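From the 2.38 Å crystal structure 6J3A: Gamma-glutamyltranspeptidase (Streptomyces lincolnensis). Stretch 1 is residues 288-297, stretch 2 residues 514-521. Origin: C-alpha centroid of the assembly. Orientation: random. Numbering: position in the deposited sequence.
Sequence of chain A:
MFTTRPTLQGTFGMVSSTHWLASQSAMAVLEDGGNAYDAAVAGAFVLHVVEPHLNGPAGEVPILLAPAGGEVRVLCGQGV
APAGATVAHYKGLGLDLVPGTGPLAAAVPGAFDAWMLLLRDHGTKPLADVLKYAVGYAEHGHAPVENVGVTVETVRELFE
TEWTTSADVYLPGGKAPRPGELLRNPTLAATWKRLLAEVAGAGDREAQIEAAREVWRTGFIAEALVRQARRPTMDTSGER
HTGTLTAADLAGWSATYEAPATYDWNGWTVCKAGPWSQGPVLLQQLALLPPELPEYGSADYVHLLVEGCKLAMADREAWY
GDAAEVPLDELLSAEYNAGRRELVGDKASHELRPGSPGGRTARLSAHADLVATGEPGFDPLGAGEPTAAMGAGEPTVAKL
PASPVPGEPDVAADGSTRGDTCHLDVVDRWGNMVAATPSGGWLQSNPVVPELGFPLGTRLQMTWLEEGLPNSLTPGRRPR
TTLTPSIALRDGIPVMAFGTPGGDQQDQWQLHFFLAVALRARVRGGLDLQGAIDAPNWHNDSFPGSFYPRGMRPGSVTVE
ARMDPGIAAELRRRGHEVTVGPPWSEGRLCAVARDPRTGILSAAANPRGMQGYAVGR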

# COMPACT_ATOMS: atom_id res chain seq x y z
N LEU A 288 -26.62 2.25 22.87
CA LEU A 288 -26.37 2.99 24.12
C LEU A 288 -26.21 4.48 23.93
O LEU A 288 -26.46 5.25 24.86
N LEU A 289 -25.81 4.90 22.74
CA LEU A 289 -25.41 6.27 22.52
C LEU A 289 -26.60 7.23 22.59
O LEU A 289 -27.69 6.87 22.15
N PRO A 290 -26.40 8.43 23.15
CA PRO A 290 -27.43 9.44 23.00
C PRO A 290 -27.45 10.00 21.57
O PRO A 290 -26.48 9.84 20.82
N PRO A 291 -28.56 10.66 21.18
CA PRO A 291 -28.62 11.24 19.84
C PRO A 291 -27.59 12.35 19.59
O PRO A 291 -27.14 12.51 18.46
N GLU A 292 -27.20 13.04 20.66
CA GLU A 292 -26.34 14.22 20.63
C GLU A 292 -24.97 13.92 21.22
O GLU A 292 -24.74 14.11 22.41
N LEU A 293 -24.05 13.45 20.37
CA LEU A 293 -22.74 13.00 20.85
C LEU A 293 -21.83 14.18 21.21
O LEU A 293 -22.01 15.27 20.66
N PRO A 294 -20.87 13.96 22.13
CA PRO A 294 -19.86 15.00 22.33
C PRO A 294 -18.96 15.16 21.10
O PRO A 294 -19.04 14.37 20.15
N GLU A 295 -18.14 16.21 21.14
CA GLU A 295 -17.16 16.51 20.10
C GLU A 295 -16.37 15.25 19.76
O GLU A 295 -15.83 14.60 20.66
N TYR A 296 -16.30 14.93 18.48
CA TYR A 296 -15.48 13.81 18.04
C TYR A 296 -14.02 13.97 18.52
O TYR A 296 -13.43 15.04 18.43
N GLY A 297 -13.46 12.88 19.04
CA GLY A 297 -12.08 12.85 19.53
C GLY A 297 -11.80 13.52 20.86
O GLY A 297 -10.65 13.54 21.32
N PHE A 514 -15.71 2.76 13.01
CA PHE A 514 -16.98 3.03 12.33
C PHE A 514 -17.55 4.40 12.67
O PHE A 514 -18.05 5.08 11.78
N LEU A 515 -17.51 4.78 13.95
CA LEU A 515 -17.93 6.14 14.34
C LEU A 515 -17.04 7.22 13.71
O LEU A 515 -17.53 8.25 13.22
N ALA A 516 -15.74 6.98 13.72
CA ALA A 516 -14.84 7.91 13.05
C ALA A 516 -15.20 8.06 11.57
O ALA A 516 -15.31 9.18 11.08
N VAL A 517 -15.45 6.95 10.88
CA VAL A 517 -15.85 7.01 9.46
C VAL A 517 -17.10 7.89 9.27
O VAL A 517 -17.16 8.70 8.35
N ALA A 518 -18.08 7.72 10.14
CA ALA A 518 -19.34 8.45 10.05
C ALA A 518 -19.23 9.90 10.50
O ALA A 518 -19.99 10.74 10.02
N LEU A 519 -18.30 10.19 11.42
CA LEU A 519 -18.14 11.53 11.98
C LEU A 519 -17.05 12.37 11.34
O LEU A 519 -17.12 13.58 11.41
N ARG A 520 -16.04 11.74 10.74
CA ARG A 520 -14.94 12.49 10.12
C ARG A 520 -15.35 13.06 8.76
O ARG A 520 -16.14 12.47 8.03
N ALA A 521 -14.81 14.23 8.45
CA ALA A 521 -15.01 14.86 7.15
C ALA A 521 -14.39 14.00 6.06
O ALA A 521 -13.29 13.48 6.22

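Stretch 1 has no regular secondary structure; it lies against the end of a helix that begins earlier in the chain and runs through 514-519, and against Arg-520 just beyond it, and the two stretches bury 335 Å² in total. The CA-to-CB bonds of Leu-289, Leu-293 and Tyr-296 point toward stretch 2, as do those of Leu-515 and Leu-519 in return, one helical turn apart.

The apolar contacts are made largely by leucine tips. Leu-289, Leu-293, Leu-515 and Leu-519 all adopt chi1 m and chi2 t, which extends a methyl across the gap: Leu-289 CD1 lies 4.3 Å from Leu-515 CD2, and Leu-293 CD1 lies 4.3 Å from Leu-519 CD1. These distances indicate loose van der Waals packing. The same Leu-519 CD1 approaches Tyr-296 CD1 at 4.0 Å, so this methyl touches two residues of stretch 1. Tyr-296, with chi1 t (168°) and chi2 81°, contributes the largest covered area, 109 Å². Its CE1 is 3.8 Å from Ala-516 CB, although the CA-to-CB bond of Ala-516 points sideways.

One hydrogen bond crosses the interface. Arg-520 NH1 donates to Tyr-296 OH at 3.1 Å, with an N-H...O angle of 161°; each group meets the other near its plane. Arg-520 starts sideways, but its chi angles (m, t, p, then 91°) bring the guanidinium nearer, while NE and NH2 are hydrogen-bonded elsewhere in the structure.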

# COMPACT_ATOMS: atom_id res chain seq x y z
CB LEU A 288 -25.11 2.44 24.82
CG LEU A 288 -25.21 1.63 26.12
CD1 LEU A 288 -26.61 1.20 26.51
CD2 LEU A 288 -24.30 0.41 26.05
CB LEU A 289 -24.72 6.41 21.16
CG LEU A 289 -23.42 5.60 21.00
CD1 LEU A 289 -23.02 5.55 19.53
CD2 LEU A 289 -22.30 6.15 21.86
CB PRO A 290 -27.02 10.53 24.00
CG PRO A 290 -25.56 10.37 24.17
CD PRO A 290 -25.27 8.91 23.97
CB PRO A 291 -30.05 11.79 19.75
CG PRO A 291 -30.56 11.86 21.15
CD PRO A 291 -29.82 10.82 21.93
CB GLU A 292 -27.05 15.30 21.44
CG GLU A 292 -26.36 16.65 21.57
CD GLU A 292 -27.35 17.78 21.83
OE1 GLU A 292 -27.00 18.70 22.61
OE2 GLU A 292 -28.48 17.75 21.28
CB LEU A 293 -22.04 12.13 19.80
CG LEU A 293 -22.73 10.80 19.47
CD1 LEU A 293 -22.11 10.15 18.24
CD2 LEU A 293 -22.68 9.85 20.66
CB PRO A 294 -19.05 14.50 23.54
CG PRO A 294 -19.87 13.45 24.18
CD PRO A 294 -20.71 12.85 23.09
CB GLU A 295 -16.20 17.59 20.61
CG GLU A 295 -14.97 17.89 19.73
CD GLU A 295 -15.06 19.19 18.94
OE1 GLU A 295 -14.02 19.55 18.32
OE2 GLU A 295 -16.13 19.85 18.91
CB TYR A 296 -15.52 13.67 16.51
CG TYR A 296 -14.45 12.72 15.98
CD1 TYR A 296 -14.64 11.34 16.01
CD2 TYR A 296 -13.25 13.22 15.49
CE1 TYR A 296 -13.67 10.48 15.53
CE2 TYR A 296 -12.26 12.36 15.02
CZ TYR A 296 -12.47 10.99 15.04
OH TYR A 296 -11.47 10.16 14.57
CB PHE A 514 -18.01 1.97 12.65
CG PHE A 514 -19.40 2.32 12.19
CD1 PHE A 514 -19.82 1.99 10.91
CD2 PHE A 514 -20.28 2.99 13.04
CE1 PHE A 514 -21.10 2.30 10.48
CE2 PHE A 514 -21.56 3.31 12.62
CZ PHE A 514 -21.97 2.97 11.34
CB LEU A 515 -17.97 6.30 15.87
CG LEU A 515 -19.06 5.52 16.63
CD1 LEU A 515 -18.95 5.79 18.12
CD2 LEU A 515 -20.45 5.86 16.15
CB ALA A 516 -13.40 7.47 13.22
CB VAL A 517 -16.14 5.62 8.86
CG1 VAL A 517 -16.68 5.74 7.43
CG2 VAL A 517 -14.88 4.75 8.86
CB ALA A 518 -20.40 7.74 10.85
CB LEU A 519 -17.88 11.45 13.49
CG LEU A 519 -19.02 10.87 14.34
CD1 LEU A 519 -18.65 10.96 15.82
CD2 LEU A 519 -20.36 11.56 14.10
CB ARG A 520 -13.69 11.61 9.96
CG ARG A 520 -12.99 11.28 11.27
CD ARG A 520 -11.88 10.26 11.05
NE ARG A 520 -10.70 10.88 10.45
CZ ARG A 520 -9.67 11.41 11.12
NH1 ARG A 520 -9.63 11.40 12.46
NH2 ARG A 520 -8.66 11.95 10.45
CB ALA A 521 -14.36 16.23 7.13